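PDB 2VLA: restriction endonuclease r.bpuji from Bacillus pumilus, which binds its cognate DNA through this N-terminal recognition domain and, as a whole enzyme, is probably an endonuclease that cleaves DNA. Local coordinates for residues N2-C11 with Y162-L171; I109-N117 with K128-P139. All blocks are in the same frame, centred on the assembly; numbering follows the deposited sequence.

Contact 1 of 2, residues N2-C11 with Y162-L171; sequences NYNPEEQFRC and YYVLNSLQVL. With nucleotides of chain B.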
loop_
_atom_site.group_PDB
_atom_site.type_symbol
_atom_site.label_atom_id
_atom_site.label_comp_id
_atom_site.label_asym_id
_atom_site.label_seq_id
_atom_site.Cartn_x
_atom_site.Cartn_y
_atom_site.Cartn_z
ATOM N N ASN A 2 -19.407 6.382 18.188
ATOM C CA ASN A 2 -19.584 5.005 18.556
ATOM C C ASN A 2 -18.497 4.141 17.951
ATOM O O ASN A 2 -18.755 3.027 17.528
ATOM C CB ASN A 2 -20.960 4.503 18.108
ATOM C CG ASN A 2 -22.095 5.123 18.903
ATOM O OD1 ASN A 2 -21.960 5.384 20.101
ATOM N ND2 ASN A 2 -23.225 5.353 18.242
ATOM N N TYR A 3 -17.276 4.673 17.913
ATOM C CA TYR A 3 -16.124 3.916 17.451
ATOM C C TYR A 3 -15.956 2.669 18.278
ATOM O O TYR A 3 -15.838 2.735 19.504
ATOM C CB TYR A 3 -14.871 4.777 17.543
ATOM C CG TYR A 3 -13.552 4.037 17.287
ATOM C CD1 TYR A 3 -13.386 3.218 16.186
ATOM C CD2 TYR A 3 -12.468 4.240 18.116
ATOM C CE1 TYR A 3 -12.149 2.562 15.955
ATOM C CE2 TYR A 3 -11.269 3.633 17.887
ATOM C CZ TYR A 3 -11.102 2.816 16.801
ATOM O OH TYR A 3 -9.864 2.208 16.613
ATOM N N ASN A 4 -15.988 1.520 17.607
ATOM C CA ASN A 4 -15.759 0.259 18.258
ATOM C C ASN A 4 -14.761 -0.532 17.479
ATOM O O ASN A 4 -15.104 -1.161 16.481
ATOM C CB ASN A 4 -17.058 -0.532 18.382
ATOM C CG ASN A 4 -16.868 -1.842 19.102
ATOM O OD1 ASN A 4 -15.794 -2.112 19.660
ATOM N ND2 ASN A 4 -17.904 -2.671 19.104
ATOM N N PRO A 5 -13.507 -0.516 17.928
ATOM C CA PRO A 5 -12.443 -1.249 17.231
ATOM C C PRO A 5 -12.578 -2.752 17.348
ATOM O O PRO A 5 -11.851 -3.474 16.704
ATOM C CB PRO A 5 -11.172 -0.753 17.920
ATOM C CG PRO A 5 -11.609 -0.350 19.270
ATOM C CD PRO A 5 -12.992 0.230 19.084
ATOM N N GLU A 6 -13.500 -3.229 18.173
ATOM C CA GLU A 6 -13.681 -4.665 18.323
ATOM C C GLU A 6 -14.062 -5.318 16.995
ATOM O O GLU A 6 -13.784 -6.469 16.784
ATOM C CB GLU A 6 -14.713 -4.989 19.419
ATOM C CG GLU A 6 -14.090 -5.062 20.816
ATOM C CD GLU A 6 -15.078 -5.465 21.917
ATOM O OE1 GLU A 6 -16.152 -6.031 21.602
ATOM O OE2 GLU A 6 -14.758 -5.233 23.104
ATOM N N GLU A 7 -14.719 -4.571 16.106
ATOM C CA GLU A 7 -14.981 -5.052 14.740
ATOM C C GLU A 7 -13.683 -5.027 13.922
ATOM O O GLU A 7 -13.170 -3.979 13.583
ATOM C CB GLU A 7 -16.050 -4.200 14.062
ATOM C CG GLU A 7 -17.409 -4.280 14.718
ATOM C CD GLU A 7 -18.451 -3.354 14.065
ATOM O OE1 GLU A 7 -18.138 -2.699 13.046
ATOM O OE2 GLU A 7 -19.596 -3.298 14.573
ATOM N N GLN A 8 -13.148 -6.194 13.661
ATOM C CA GLN A 8 -11.850 -6.302 13.031
ATOM C C GLN A 8 -11.988 -6.881 11.635
ATOM O O GLN A 8 -12.900 -7.651 11.364
ATOM C CB GLN A 8 -10.928 -7.206 13.885
ATOM C CG GLN A 8 -10.499 -6.593 15.213
ATOM C CD GLN A 8 -9.338 -5.605 15.055
ATOM O OE1 GLN A 8 -8.238 -5.990 14.688
ATOM N NE2 GLN A 8 -9.596 -4.318 15.335
ATOM N N PHE A 9 -11.061 -6.517 10.747
ATOM C CA PHE A 9 -11.144 -6.937 9.354
ATOM C C PHE A 9 -9.773 -6.959 8.729
ATOM O O PHE A 9 -9.120 -5.931 8.636
ATOM C CB PHE A 9 -12.080 -5.982 8.571
ATOM C CG PHE A 9 -12.279 -6.369 7.111
ATOM C CD1 PHE A 9 -11.386 -5.954 6.147
ATOM C CD2 PHE A 9 -13.357 -7.139 6.725
ATOM C CE1 PHE A 9 -11.556 -6.308 4.821
ATOM C CE2 PHE A 9 -13.539 -7.489 5.406
ATOM C CZ PHE A 9 -12.631 -7.080 4.454
ATOM N N ARG A 10 -9.319 -8.152 8.343
ATOM C CA ARG A 10 -8.020 -8.303 7.706
ATOM C C ARG A 10 -8.077 -7.770 6.288
ATOM O O ARG A 10 -8.880 -8.234 5.467
ATOM C CB ARG A 10 -7.598 -9.777 7.724
ATOM C CG ARG A 10 -6.222 -10.030 7.118
ATOM C CD ARG A 10 -5.766 -11.446 7.311
ATOM N NE ARG A 10 -4.398 -11.632 6.856
ATOM C CZ ARG A 10 -4.032 -12.085 5.659
ATOM N NH1 ARG A 10 -4.922 -12.402 4.751
ATOM N NH2 ARG A 10 -2.739 -12.252 5.376
ATOM N N CYS A 11 -7.233 -6.788 6.010
ATOM C CA CYS A 11 -7.264 -6.067 4.763
ATOM C C CYS A 11 -5.833 -5.938 4.227
ATOM O O CYS A 11 -5.085 -5.067 4.633
ATOM C CB CYS A 11 -7.933 -4.667 4.961
ATOM S SG CYS A 11 -8.240 -3.753 3.491
ATOM N N TYR A 162 -4.204 -2.522 15.383
ATOM C CA TYR A 162 -5.506 -2.905 15.936
ATOM C C TYR A 162 -6.523 -1.809 15.739
ATOM O O TYR A 162 -7.668 -2.075 15.387
ATOM C CB TYR A 162 -5.380 -3.202 17.430
ATOM C CG TYR A 162 -6.674 -3.651 18.071
ATOM C CD1 TYR A 162 -7.100 -4.965 17.966
ATOM C CD2 TYR A 162 -7.507 -2.736 18.715
ATOM C CE1 TYR A 162 -8.306 -5.369 18.508
ATOM C CE2 TYR A 162 -8.721 -3.129 19.269
ATOM C CZ TYR A 162 -9.115 -4.447 19.164
ATOM O OH TYR A 162 -10.314 -4.849 19.726
ATOM N N TYR A 163 -6.110 -0.586 16.021
ATOM C CA TYR A 163 -7.071 0.523 16.061
ATOM C C TYR A 163 -7.317 1.161 14.698
ATOM O O TYR A 163 -8.345 1.833 14.505
ATOM C CB TYR A 163 -6.639 1.581 17.068
ATOM C CG TYR A 163 -6.656 1.128 18.514
ATOM C CD1 TYR A 163 -7.822 1.159 19.257
ATOM C CD2 TYR A 163 -5.494 0.685 19.139
ATOM C CE1 TYR A 163 -7.845 0.765 20.584
ATOM C CE2 TYR A 163 -5.508 0.277 20.460
ATOM C CZ TYR A 163 -6.680 0.344 21.182
ATOM O OH TYR A 163 -6.667 -0.059 22.500
ATOM N N VAL A 164 -6.403 0.972 13.752
ATOM C CA VAL A 164 -6.484 1.623 12.438
ATOM C C VAL A 164 -6.513 0.619 11.285
ATOM O O VAL A 164 -7.569 0.404 10.683
ATOM C CB VAL A 164 -5.345 2.636 12.245
ATOM C CG1 VAL A 164 -5.397 3.282 10.860
ATOM C CG2 VAL A 164 -5.360 3.666 13.355
ATOM N N LEU A 165 -5.400 -0.112 11.048
ATOM C CA LEU A 165 -5.276 -0.836 9.785
ATOM C C LEU A 165 -6.002 -2.184 9.751
ATOM O O LEU A 165 -6.173 -2.763 8.675
ATOM C CB LEU A 165 -3.824 -1.000 9.376
ATOM C CG LEU A 165 -3.179 0.261 8.798
ATOM C CD1 LEU A 165 -1.695 0.003 8.570
ATOM C CD2 LEU A 165 -3.844 0.717 7.479
ATOM N N ASN A 166 -6.459 -2.660 10.917
ATOM C CA ASN A 166 -7.300 -3.846 10.999
ATOM C C ASN A 166 -8.688 -3.552 11.593
ATOM O O ASN A 166 -9.420 -4.460 11.899
ATOM C CB ASN A 166 -6.631 -4.911 11.865
ATOM C CG ASN A 166 -6.890 -6.354 11.363
ATOM O OD1 ASN A 166 -6.421 -6.742 10.295
ATOM N ND2 ASN A 166 -7.629 -7.138 12.151
ATOM N N SER A 167 -9.016 -2.271 11.771
ATOM C CA SER A 167 -10.328 -1.870 12.300
ATOM C C SER A 167 -11.333 -1.711 11.158
ATOM O O SER A 167 -11.152 -0.873 10.283
ATOM C CB SER A 167 -10.222 -0.549 13.072
ATOM O OG SER A 167 -11.522 0.094 13.226
ATOM N N LEU A 168 -12.370 -2.535 11.161
ATOM C CA LEU A 168 -13.382 -2.456 10.124
ATOM C C LEU A 168 -13.962 -1.044 10.006
ATOM O O LEU A 168 -14.102 -0.514 8.899
ATOM C CB LEU A 168 -14.490 -3.465 10.382
ATOM C CG LEU A 168 -15.649 -3.410 9.389
ATOM C CD1 LEU A 168 -15.189 -3.805 7.974
ATOM C CD2 LEU A 168 -16.836 -4.298 9.866
ATOM N N GLN A 169 -14.310 -0.436 11.134
ATOM C CA GLN A 169 -14.993 0.857 11.084
ATOM C C GLN A 169 -14.099 1.947 10.541
ATOM O O GLN A 169 -14.543 2.806 9.769
ATOM C CB GLN A 169 -15.552 1.252 12.450
ATOM C CG GLN A 169 -16.742 0.411 12.874
ATOM C CD GLN A 169 -17.286 0.798 14.236
ATOM O OE1 GLN A 169 -16.787 1.703 14.872
ATOM N NE2 GLN A 169 -18.340 0.106 14.674
ATOM N N VAL A 170 -12.811 1.903 10.896
ATOM C CA VAL A 170 -11.882 2.858 10.343
ATOM C C VAL A 170 -11.747 2.646 8.841
ATOM O O VAL A 170 -11.757 3.599 8.070
ATOM C CB VAL A 170 -10.480 2.756 11.033
ATOM C CG1 VAL A 170 -9.427 3.530 10.227
ATOM C CG2 VAL A 170 -10.566 3.260 12.462
ATOM N N LEU A 171 -11.604 1.385 8.420
ATOM C CA LEU A 171 -11.416 1.059 7.015
ATOM C C LEU A 171 -12.668 1.395 6.167
ATOM O O LEU A 171 -12.566 1.606 4.962
ATOM C CB LEU A 171 -11.029 -0.424 6.858
ATOM C CG LEU A 171 -9.677 -0.873 7.437
ATOM C CD1 LEU A 171 -9.648 -2.377 7.398
ATOM C CD2 LEU A 171 -8.533 -0.248 6.655
ATOM P P DC B 7 -4.560 -14.893 1.732
ATOM O OP1 DC B 7 -5.791 -15.553 2.198
ATOM O OP2 DC B 7 -4.336 -13.483 2.099
ATOM O "O5'" DC B 7 -3.254 -15.700 2.188
ATOM C "C5'" DC B 7 -3.196 -17.112 2.019
ATOM C "C4'" DC B 7 -1.819 -17.640 2.397
ATOM O "O4'" DC B 7 -0.831 -17.192 1.421
ATOM C "C3'" DC B 7 -1.275 -17.153 3.745
ATOM O "O3'" DC B 7 -0.645 -18.235 4.398
ATOM C "C2'" DC B 7 -0.209 -16.141 3.365
ATOM C "C1'" DC B 7 0.333 -16.785 2.126
ATOM N N1 DC B 7 1.134 -15.963 1.200
ATOM C C2 DC B 7 2.179 -16.570 0.515
ATOM O O2 DC B 7 2.447 -17.752 0.771
ATOM N N3 DC B 7 2.899 -15.850 -0.370
ATOM C C4 DC B 7 2.535 -14.590 -0.634
ATOM N N4 DC B 7 3.239 -13.897 -1.518
ATOM C C5 DC B 7 1.463 -13.962 0.051
ATOM C C6 DC B 7 0.799 -14.671 0.951
HETATM O O HOH W 1 -13.775 -1.328 13.991
HETATM O O HOH W 2 -11.236 -7.284 18.981
HETATM O O HOH W 3 -5.488 -5.730 8.073
HETATM O O HOH W 4 -4.488 -3.027 6.354
#
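Gln8 and Asn166 lead a set of polar bonds between the N-terminal loop and the turn joining two helices. Asn166 ND2 donates to Gln8 OE1 (2.9 Å) from above the carbonyl plane. Gln8 NE2 spends one N-H on a lone pair of Tyr162 O (3.0 Å) and the other on Pro5 O. Bent at chi2 (-80°), the Gln8 chain brings its amide flat over one face of the Tyr162 ring, the planes 13° apart. With an alanine here, Asn166 ND2, Tyr162 O and Pro5 O would probably lose these mates, and the Tyr162 face its stacked amide. Gln169, extended, accepts from Asn4 N at OE1 (2.9 Å), and its NE2 reaches the Glu7 carboxylate weakly. The Tyr3 hydroxyl donates to Tyr163 O (2.6 Å), a helix-end carbonyl. Backbone bonds from Leu168 N to Glu7 O and Phe9 N to Asn166 O flank Gln8. Ser167 suits its N-cap place, OG accepting from Val170 N. Apolar packing accompanies them: Pro5 CB meets Tyr162 CE2 (3.7 Å), and Leu168 CD1 meets Phe9 CB (3.8 Å). Arg10, extended, donates from NH1 to phosphate oxygen OP2 of DC7 of chain B (2.9 Å). The loop thus runs along the junction of helices 157-165 and 168-171, with helix 177-189 beside Tyr3 and Tyr163 and helix 203-219 beside Arg10 and Leu165.

Contact 2 of 2, residues I109-N117 with K128-P139; sequences ICFKFQFPN and KVGAKIQIRQFP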
loop_
_atom_site.group_PDB
_atom_site.type_symbol
_atom_site.label_atom_id
_atom_site.label_comp_id
_atom_site.label_asym_id
_atom_site.label_seq_id
_atom_site.Cartn_x
_atom_site.Cartn_y
_atom_site.Cartn_z
ATOM N N ILE A 109 3.404 6.427 -4.091
ATOM C CA ILE A 109 2.689 5.221 -3.747
ATOM C C ILE A 109 1.743 5.447 -2.547
ATOM O O ILE A 109 0.567 5.047 -2.589
ATOM C CB ILE A 109 3.679 4.058 -3.472
ATOM C CG1 ILE A 109 4.198 3.513 -4.818
ATOM C CG2 ILE A 109 3.041 2.969 -2.620
ATOM C CD1 ILE A 109 5.367 2.479 -4.708
ATOM N N CYS A 110 2.235 6.118 -1.511
ATOM C CA CYS A 110 1.450 6.322 -0.305
ATOM C C CYS A 110 0.304 7.288 -0.595
ATOM O O CYS A 110 -0.811 7.118 -0.078
ATOM C CB CYS A 110 2.317 6.850 0.835
ATOM S SG CYS A 110 3.456 5.610 1.529
ATOM N N PHE A 111 0.555 8.260 -1.457
ATOM C CA PHE A 111 -0.476 9.245 -1.831
ATOM C C PHE A 111 -1.636 8.591 -2.566
ATOM O O PHE A 111 -2.819 8.985 -2.378
ATOM C CB PHE A 111 0.141 10.328 -2.674
ATOM C CG PHE A 111 -0.822 11.438 -3.002
ATOM C CD1 PHE A 111 -1.171 12.401 -2.039
ATOM C CD2 PHE A 111 -1.444 11.478 -4.217
ATOM C CE1 PHE A 111 -2.116 13.391 -2.326
ATOM C CE2 PHE A 111 -2.383 12.474 -4.502
ATOM C CZ PHE A 111 -2.703 13.422 -3.537
ATOM N N LYS A 112 -1.323 7.644 -3.442
ATOM C CA LYS A 112 -2.297 7.009 -4.319
ATOM C C LYS A 112 -2.981 5.771 -3.757
ATOM O O LYS A 112 -4.040 5.367 -4.243
ATOM C CB LYS A 112 -1.650 6.656 -5.652
ATOM C CG LYS A 112 -1.193 7.873 -6.443
ATOM C CD LYS A 112 -2.221 8.336 -7.429
ATOM C CE LYS A 112 -1.627 9.348 -8.407
ATOM N NZ LYS A 112 -1.126 8.706 -9.675
ATOM N N PHE A 113 -2.372 5.134 -2.768
ATOM C CA PHE A 113 -2.889 3.886 -2.243
ATOM C C PHE A 113 -4.290 4.115 -1.675
ATOM O O PHE A 113 -4.570 5.177 -1.097
ATOM C CB PHE A 113 -1.953 3.310 -1.145
ATOM C CG PHE A 113 -1.579 1.836 -1.343
ATOM C CD1 PHE A 113 -2.508 0.835 -1.223
ATOM C CD2 PHE A 113 -0.290 1.485 -1.604
ATOM C CE1 PHE A 113 -2.142 -0.498 -1.364
ATOM C CE2 PHE A 113 0.073 0.160 -1.717
ATOM C CZ PHE A 113 -0.845 -0.809 -1.599
ATOM N N GLN A 114 -5.120 3.091 -1.747
ATOM C CA GLN A 114 -6.412 3.110 -1.137
ATOM C C GLN A 114 -6.923 1.709 -1.008
ATOM O O GLN A 114 -6.373 0.772 -1.641
ATOM C CB GLN A 114 -7.379 3.926 -2.011
ATOM C CG GLN A 114 -7.401 3.445 -3.437
ATOM C CD GLN A 114 -8.551 4.055 -4.234
ATOM O OE1 GLN A 114 -8.490 5.218 -4.633
ATOM N NE2 GLN A 114 -9.592 3.266 -4.475
ATOM N N PHE A 115 -7.985 1.542 -0.213
ATOM C CA PHE A 115 -8.803 0.336 -0.252
ATOM C C PHE A 115 -10.241 0.789 -0.581
ATOM O O PHE A 115 -10.689 1.820 -0.074
ATOM C CB PHE A 115 -8.838 -0.366 1.092
ATOM C CG PHE A 115 -7.473 -0.815 1.614
ATOM C CD1 PHE A 115 -6.684 -1.747 0.918
ATOM C CD2 PHE A 115 -7.005 -0.325 2.804
ATOM C CE1 PHE A 115 -5.437 -2.218 1.468
ATOM C CE2 PHE A 115 -5.756 -0.799 3.348
ATOM C CZ PHE A 115 -4.994 -1.724 2.645
ATOM N N PRO A 116 -10.952 0.038 -1.438
ATOM C CA PRO A 116 -10.467 -1.106 -2.195
ATOM C C PRO A 116 -9.558 -0.675 -3.315
ATOM O O PRO A 116 -9.419 0.521 -3.587
ATOM C CB PRO A 116 -11.780 -1.733 -2.783
ATOM C CG PRO A 116 -12.910 -1.003 -2.103
ATOM C CD PRO A 116 -12.365 0.336 -1.746
ATOM N N ASN A 117 -8.936 -1.643 -3.974
ATOM C CA ASN A 117 -8.085 -1.358 -5.083
ATOM C C ASN A 117 -8.016 -2.522 -6.073
ATOM O O ASN A 117 -8.567 -3.613 -5.826
ATOM C CB ASN A 117 -6.683 -0.980 -4.575
ATOM C CG ASN A 117 -6.003 -2.126 -3.831
ATOM O OD1 ASN A 117 -5.840 -3.215 -4.389
ATOM N ND2 ASN A 117 -5.671 -1.905 -2.540
ATOM N N LYS A 128 -13.890 -6.855 -0.007
ATOM C CA LYS A 128 -13.666 -5.523 0.516
ATOM C C LYS A 128 -14.805 -4.583 0.121
ATOM O O LYS A 128 -15.294 -3.823 0.934
ATOM C CB LYS A 128 -12.307 -4.991 0.057
ATOM C CG LYS A 128 -11.163 -5.724 0.718
ATOM C CD LYS A 128 -9.797 -5.260 0.257
ATOM C CE LYS A 128 -8.706 -6.180 0.823
ATOM N NZ LYS A 128 -7.354 -5.808 0.385
ATOM N N VAL A 129 -15.262 -4.703 -1.111
ATOM C CA VAL A 129 -16.425 -3.957 -1.557
ATOM C C VAL A 129 -17.677 -4.382 -0.755
ATOM O O VAL A 129 -18.495 -3.525 -0.332
ATOM C CB VAL A 129 -16.652 -4.147 -3.063
ATOM C CG1 VAL A 129 -18.054 -3.722 -3.461
ATOM C CG2 VAL A 129 -15.588 -3.371 -3.863
ATOM N N GLY A 130 -17.813 -5.677 -0.502
ATOM C CA GLY A 130 -18.971 -6.184 0.270
ATOM C C GLY A 130 -18.984 -5.635 1.691
ATOM O O GLY A 130 -20.043 -5.449 2.287
ATOM N N ALA A 131 -17.796 -5.354 2.220
ATOM C CA ALA A 131 -17.643 -4.825 3.571
ATOM C C ALA A 131 -17.730 -3.275 3.612
ATOM O O ALA A 131 -17.603 -2.672 4.673
ATOM C CB ALA A 131 -16.303 -5.306 4.175
ATOM N N LYS A 132 -17.916 -2.657 2.444
ATOM C CA LYS A 132 -18.041 -1.213 2.340
ATOM C C LYS A 132 -16.770 -0.499 2.774
ATOM O O LYS A 132 -16.805 0.570 3.322
ATOM C CB LYS A 132 -19.219 -0.734 3.165
ATOM C CG LYS A 132 -20.572 -1.336 2.707
ATOM N N ILE A 133 -15.633 -1.102 2.503
ATOM C CA ILE A 133 -14.384 -0.460 2.826
ATOM C C ILE A 133 -14.117 0.681 1.827
ATOM O O ILE A 133 -14.379 0.547 0.628
ATOM C CB ILE A 133 -13.235 -1.480 2.858
ATOM C CG1 ILE A 133 -13.396 -2.416 4.076
ATOM C CG2 ILE A 133 -11.885 -0.768 2.914
ATOM C CD1 ILE A 133 -12.376 -3.586 4.138
ATOM N N GLN A 134 -13.673 1.822 2.349
ATOM C CA GLN A 134 -13.320 2.996 1.515
ATOM C C GLN A 134 -12.463 3.946 2.310
ATOM O O GLN A 134 -12.935 4.632 3.199
ATOM C CB GLN A 134 -14.550 3.738 0.940
ATOM C CG GLN A 134 -15.765 3.649 1.702
ATOM C CD GLN A 134 -16.925 4.392 1.010
ATOM O OE1 GLN A 134 -16.754 5.009 -0.066
ATOM N NE2 GLN A 134 -18.100 4.358 1.632
ATOM N N ILE A 135 -11.167 3.946 2.013
ATOM C CA ILE A 135 -10.234 4.732 2.772
ATOM C C ILE A 135 -8.951 4.992 1.990
ATOM O O ILE A 135 -8.494 4.142 1.218
ATOM C CB ILE A 135 -9.887 4.023 4.112
ATOM C CG1 ILE A 135 -9.248 5.007 5.096
ATOM C CG2 ILE A 135 -8.984 2.795 3.863
ATOM C CD1 ILE A 135 -10.236 6.002 5.698
ATOM N N ARG A 136 -8.381 6.171 2.195
ATOM C CA ARG A 136 -7.010 6.455 1.799
ATOM C C ARG A 136 -6.157 6.288 3.036
ATOM O O ARG A 136 -6.076 7.169 3.878
ATOM C CB ARG A 136 -6.889 7.910 1.299
ATOM C CG ARG A 136 -7.859 8.289 0.176
ATOM C CD ARG A 136 -7.544 9.667 -0.326
ATOM N NE ARG A 136 -8.546 10.141 -1.259
ATOM C CZ ARG A 136 -8.300 11.001 -2.229
ATOM N NH1 ARG A 136 -7.070 11.464 -2.415
ATOM N NH2 ARG A 136 -9.291 11.416 -2.999
ATOM N N GLN A 137 -5.522 5.113 3.178
ATOM C CA GLN A 137 -5.012 4.739 4.491
ATOM C C GLN A 137 -3.768 5.519 4.905
ATOM O O GLN A 137 -3.569 5.763 6.087
ATOM C CB GLN A 137 -4.747 3.218 4.588
ATOM C CG GLN A 137 -3.523 2.676 3.835
ATOM C CD GLN A 137 -3.826 2.233 2.417
ATOM O OE1 GLN A 137 -4.632 2.849 1.703
ATOM N NE2 GLN A 137 -3.141 1.185 1.974
ATOM N N PHE A 138 -2.989 5.998 3.953
ATOM C CA PHE A 138 -1.765 6.713 4.337
ATOM C C PHE A 138 -2.023 8.157 4.811
ATOM O O PHE A 138 -1.569 8.549 5.874
ATOM C CB PHE A 138 -0.702 6.612 3.242
ATOM C CG PHE A 138 -0.137 5.227 3.111
ATOM C CD1 PHE A 138 0.604 4.700 4.135
ATOM C CD2 PHE A 138 -0.434 4.440 2.055
ATOM C CE1 PHE A 138 1.146 3.365 4.052
ATOM C CE2 PHE A 138 0.066 3.124 1.954
ATOM C CZ PHE A 138 0.869 2.602 2.980
ATOM N N PRO A 139 -2.864 8.925 4.077
ATOM C CA PRO A 139 -3.338 10.145 4.692
ATOM C C PRO A 139 -3.922 9.917 6.100
ATOM O O PRO A 139 -3.650 10.682 7.018
ATOM C CB PRO A 139 -4.398 10.631 3.696
ATOM C CG PRO A 139 -3.881 10.155 2.381
ATOM C CD PRO A 139 -3.308 8.793 2.681
HETATM O O HOH W 5 -3.173 6.164 1.004
HETATM O O HOH W 6 -4.362 11.097 -1.334
#
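Cys110 and Phe138 meet sulfur to ring: SG sits over the centre of the aromatic face, 3.9 Å from the centroid of the Phe138 ring, a place that suits a small, polarisable thiol. An edge of the same Phe138 ring turns toward the face of Phe113 in an offset edge-to-face pair, planes 71° apart, and Phe138 CE2 lies 3.7 Å from Phe113 CB. Gln137 puts its amide between two phenylalanines. With CG set between the backbone N and the carbonyl carbon (chi1 73°) and the chain bent at chi2, the amide lies stacked on the Phe115 ring, the planes 19° apart, but stands steeply against Phe113, where NE2 comes 3.3 Å from Phe113 CD1; its polar partner is Gln213 OE1. Pro116, after a cis peptide bond, sets CG against Val129 CG2 (4.0 Å). Between the backbones, Phe115 and Ile135 form an antiparallel hydrogen-bonded pair, Phe115 N to Ile135 O and Ile135 N to Phe115 O, each 3.0 Å. A water joins Cys110 O, Phe113 O and Phe138 N. Gln134 and Ile135 also border a pocket holding a polyether, probably from the crystallisation liquor. Aromatic rings and the Gln137 amide thus make up much of this buried contact, while paired and water-bridged backbone atoms tie the end of helix 102-112 to the start of helix 137-150.

How the contacts relate
The centres of the two contacts lie about 13 Å apart, and they touch directly. Leu171 O of contact 1 probably accepts a hydrogen bond from Gln134 N of contact 2, and Cys11 SG packs on the Phe115 ring. Along the chain, 109-117 and 128-139 both fall between 2-11 and 162-171, so a local pairing is enclosed by a long-range one. Helix 137-150, begun in contact 2, is followed by helix 157-165 of contact 1, and helix 203-219 lies against both. Together they join the N-terminal loop, which reaches the DNA backbone, to the more central helices of the recognition domain.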